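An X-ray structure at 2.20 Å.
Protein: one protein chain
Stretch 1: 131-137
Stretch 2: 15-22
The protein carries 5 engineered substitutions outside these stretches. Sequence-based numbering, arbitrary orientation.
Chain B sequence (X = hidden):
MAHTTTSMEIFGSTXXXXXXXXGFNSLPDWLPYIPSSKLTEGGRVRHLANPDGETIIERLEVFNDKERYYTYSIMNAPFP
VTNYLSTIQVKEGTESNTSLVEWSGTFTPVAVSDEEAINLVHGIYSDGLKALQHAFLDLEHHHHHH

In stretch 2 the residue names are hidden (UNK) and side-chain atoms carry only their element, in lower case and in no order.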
# COMPACT_ATOMS: atom_id res chain seq x y z
N ALA B 131 18.37 -11.58 9.02
CA ALA B 131 17.50 -12.62 8.48
C ALA B 131 17.37 -12.40 6.98
O ALA B 131 17.35 -13.35 6.21
CB ALA B 131 16.12 -12.56 9.15
N LEU B 132 17.30 -11.14 6.56
CA LEU B 132 17.20 -10.83 5.14
C LEU B 132 18.48 -11.25 4.41
O LEU B 132 18.44 -11.75 3.29
CB LEU B 132 16.97 -9.32 4.94
CG LEU B 132 16.88 -8.80 3.50
CD1 LEU B 132 15.75 -9.50 2.77
CD2 LEU B 132 16.66 -7.28 3.50
N GLN B 133 19.62 -11.05 5.07
CA GLN B 133 20.91 -11.42 4.48
C GLN B 133 20.94 -12.93 4.32
O GLN B 133 21.38 -13.45 3.29
CB GLN B 133 22.08 -10.98 5.38
CG GLN B 133 23.47 -11.20 4.75
CD GLN B 133 23.81 -10.18 3.65
OE1 GLN B 133 24.66 -9.30 3.84
NE2 GLN B 133 23.14 -10.30 2.51
N HIS B 134 20.46 -13.63 5.33
CA HIS B 134 20.43 -15.08 5.30
C HIS B 134 19.57 -15.58 4.15
O HIS B 134 19.92 -16.54 3.47
CB HIS B 134 19.91 -15.62 6.63
CG HIS B 134 19.71 -17.11 6.64
ND1 HIS B 134 18.48 -17.70 6.42
CD2 HIS B 134 20.58 -18.12 6.83
CE1 HIS B 134 18.61 -19.01 6.47
NE2 HIS B 134 19.88 -19.30 6.72
N ALA B 135 18.44 -14.91 3.92
CA ALA B 135 17.53 -15.28 2.85
C ALA B 135 18.23 -15.18 1.50
O ALA B 135 17.99 -15.99 0.60
CB ALA B 135 16.30 -14.37 2.88
N PHE B 136 19.11 -14.20 1.35
CA PHE B 136 19.81 -14.03 0.09
C PHE B 136 21.06 -14.90 -0.06
O PHE B 136 21.64 -14.97 -1.14
CB PHE B 136 20.14 -12.56 -0.13
CG PHE B 136 19.05 -11.84 -0.86
CD1 PHE B 136 18.99 -11.88 -2.25
CD2 PHE B 136 18.04 -11.19 -0.16
CE1 PHE B 136 17.93 -11.29 -2.94
CE2 PHE B 136 16.97 -10.60 -0.83
CZ PHE B 136 16.92 -10.65 -2.23
N LEU B 137 21.46 -15.54 1.02
CA LEU B 137 22.60 -16.44 0.99
C LEU B 137 21.99 -17.74 0.48
O LEU B 137 22.68 -18.62 -0.04
CB LEU B 137 23.17 -16.64 2.40
CG LEU B 137 24.50 -15.98 2.80
CD1 LEU B 137 24.52 -14.52 2.39
CD2 LEU B 137 24.68 -16.12 4.30
N UNK B 15 16.27 -4.72 -7.15
CA UNK B 15 15.07 -5.36 -7.66
C UNK B 15 14.75 -6.67 -6.94
O UNK B 15 13.59 -6.93 -6.62
o UNK B 15 17.55 -4.00 -9.91
o UNK B 15 16.23 -2.27 -9.68
c UNK B 15 16.41 -3.49 -9.87
c UNK B 15 15.20 -5.63 -9.17
c UNK B 15 15.19 -4.38 -10.06
N UNK B 16 15.76 -7.49 -6.68
CA UNK B 16 15.54 -8.76 -5.98
C UNK B 16 15.06 -8.49 -4.56
O UNK B 16 14.08 -9.05 -4.11
o UNK B 16 18.89 -11.76 -6.39
n UNK B 16 19.97 -9.94 -7.18
c UNK B 16 16.83 -9.58 -5.87
c UNK B 16 17.53 -9.93 -7.16
c UNK B 16 18.86 -10.63 -6.88
N UNK B 17 15.79 -7.63 -3.85
CA UNK B 17 15.44 -7.31 -2.48
C UNK B 17 14.05 -6.70 -2.33
O UNK B 17 13.28 -7.13 -1.47
c UNK B 17 17.86 -6.96 -1.95
c UNK B 17 16.47 -6.34 -1.86
c UNK B 17 16.09 -6.05 -0.40
N UNK B 18 13.73 -5.70 -3.14
CA UNK B 18 12.41 -5.08 -3.05
C UNK B 18 11.33 -6.08 -3.48
O UNK B 18 10.22 -6.06 -2.96
c UNK B 18 10.99 -3.14 -3.84
c UNK B 18 10.40 -2.52 -2.68
c UNK B 18 10.83 -2.30 -1.37
c UNK B 18 10.07 -3.05 -4.84
n UNK B 18 8.94 -2.40 -4.38
c UNK B 18 12.34 -3.81 -3.91
c UNK B 18 9.11 -2.07 -3.06
c UNK B 18 8.25 -1.41 -2.17
c UNK B 18 9.96 -1.63 -0.47
c UNK B 18 8.69 -1.20 -0.89
N UNK B 19 11.66 -6.96 -4.42
CA UNK B 19 10.69 -7.96 -4.86
C UNK B 19 10.34 -8.82 -3.66
O UNK B 19 9.18 -9.14 -3.42
c UNK B 19 11.29 -8.87 -5.94
n UNK B 19 8.19 -8.22 -7.36
c UNK B 19 9.01 -9.21 -7.04
o UNK B 19 8.60 -10.29 -6.60
c UNK B 19 10.49 -8.95 -7.24
N UNK B 20 11.37 -9.19 -2.90
CA UNK B 20 11.23 -10.03 -1.71
C UNK B 20 10.53 -9.33 -0.55
O UNK B 20 9.56 -9.86 0.00
c UNK B 20 11.54 -12.49 -0.20
c UNK B 20 13.67 -11.60 0.71
c UNK B 20 12.62 -10.49 -1.26
c UNK B 20 12.85 -11.83 -0.54
N UNK B 21 11.00 -8.15 -0.18
CA UNK B 21 10.45 -7.45 0.98
C UNK B 21 9.42 -6.33 0.76
O UNK B 21 8.83 -5.85 1.71
c UNK B 21 12.22 -5.65 1.16
c UNK B 21 13.25 -4.94 2.00
c UNK B 21 11.59 -6.87 1.84
c UNK B 21 12.67 -7.94 2.03
N UNK B 22 9.22 -5.93 -0.49
CA UNK B 22 8.26 -4.86 -0.78
C UNK B 22 6.81 -5.14 -0.40
O UNK B 22 6.04 -4.21 -0.16

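Position 15 has three side-chain carbons in a row, and the third carries two oxygens. That is a carboxylate on a two-carbon stem, so the residue is glutamate, Glu15. It does not reach stretch 1. One carboxylate oxygen is hydrogen-bonded to a residue just outside the stretches.

Position 16 also has three carbons, but the third carries one oxygen and one nitrogen. The side chain ends in an amide. Its CB lies 3.6 Å from CE1 of Phe136, at the edge of the ring and near its plane. The residue is glutamine, Gln16.

Position 17 has three carbons, one of which carries the other two. The fork is at CB, and there is no polar atom. CZ of Phe136 is 3.6 Å from the backbone N of this position. The residue is valine, Val17, with chi1 near 180° (t). Its CA-to-CB bond points sideways, yet both methyls meet stretch 1: CG2 lies 3.8 Å from CZ of Phe136, and CG1 lies 4.1 Å from CD2 of Leu132.

Position 18 has one carbon followed by fused five- and six-membered rings that hold eight carbons and one nitrogen. This is an indole, so the residue is tryptophan, Trp18. Its CA-to-CB bond points away from stretch 1, and it makes no contact there. The ring nitrogen is hydrogen-bonded elsewhere in the structure.

Position 19 has three carbons, the third with one oxygen and one nitrogen. It is a second glutamine, Gln19. Its CA-to-CB bond points sideways, but the end of the side chain leads away, and nothing on stretch 1 is touched.

Position 20 has four carbons, forked at the second. They touch Leu132, Ala135 and Phe136. The residue is leucine, Leu20, and its CA-to-CB bond points toward stretch 1. Its CD1 meets all three residues: CD1 of Leu132 at 3.6 Å, CE2 of Phe136 at 3.8 Å and, more loosely, CB of Ala135 at 4.4 Å.

Position 21 has four carbons forked at the first, with one arm two carbons long. They touch Leu132. That is isoleucine, Ile21, with chi1 p and chi2 t. The short arm comes closest: CG2 of Ile21 lies 3.5 Å from CD1 of Leu132.

Position 22 has no side-chain atoms, so it is glycine, Gly22. An ideal CB here would sit 2.5 Å from O of Trp18, too close for a carbon. The backbone N of Gly22 is hydrogen-bonded to that same O at 2.7 Å.

The contact is an apolar packing of two helices, with no hydrogen bond between them. Their axes approach to 11.7 Å and run at 115°, and 288 Å² is buried in all. Phe136 contributes the largest area, spanning Gln16, Val17 and Leu20. Leu132 packs among Val17, Leu20 and Ile21. Side chains fill the space between the helices, while each backbone keeps its own helical hydrogen bonds.

Stretch 2 (15-22) EQVWQLIG
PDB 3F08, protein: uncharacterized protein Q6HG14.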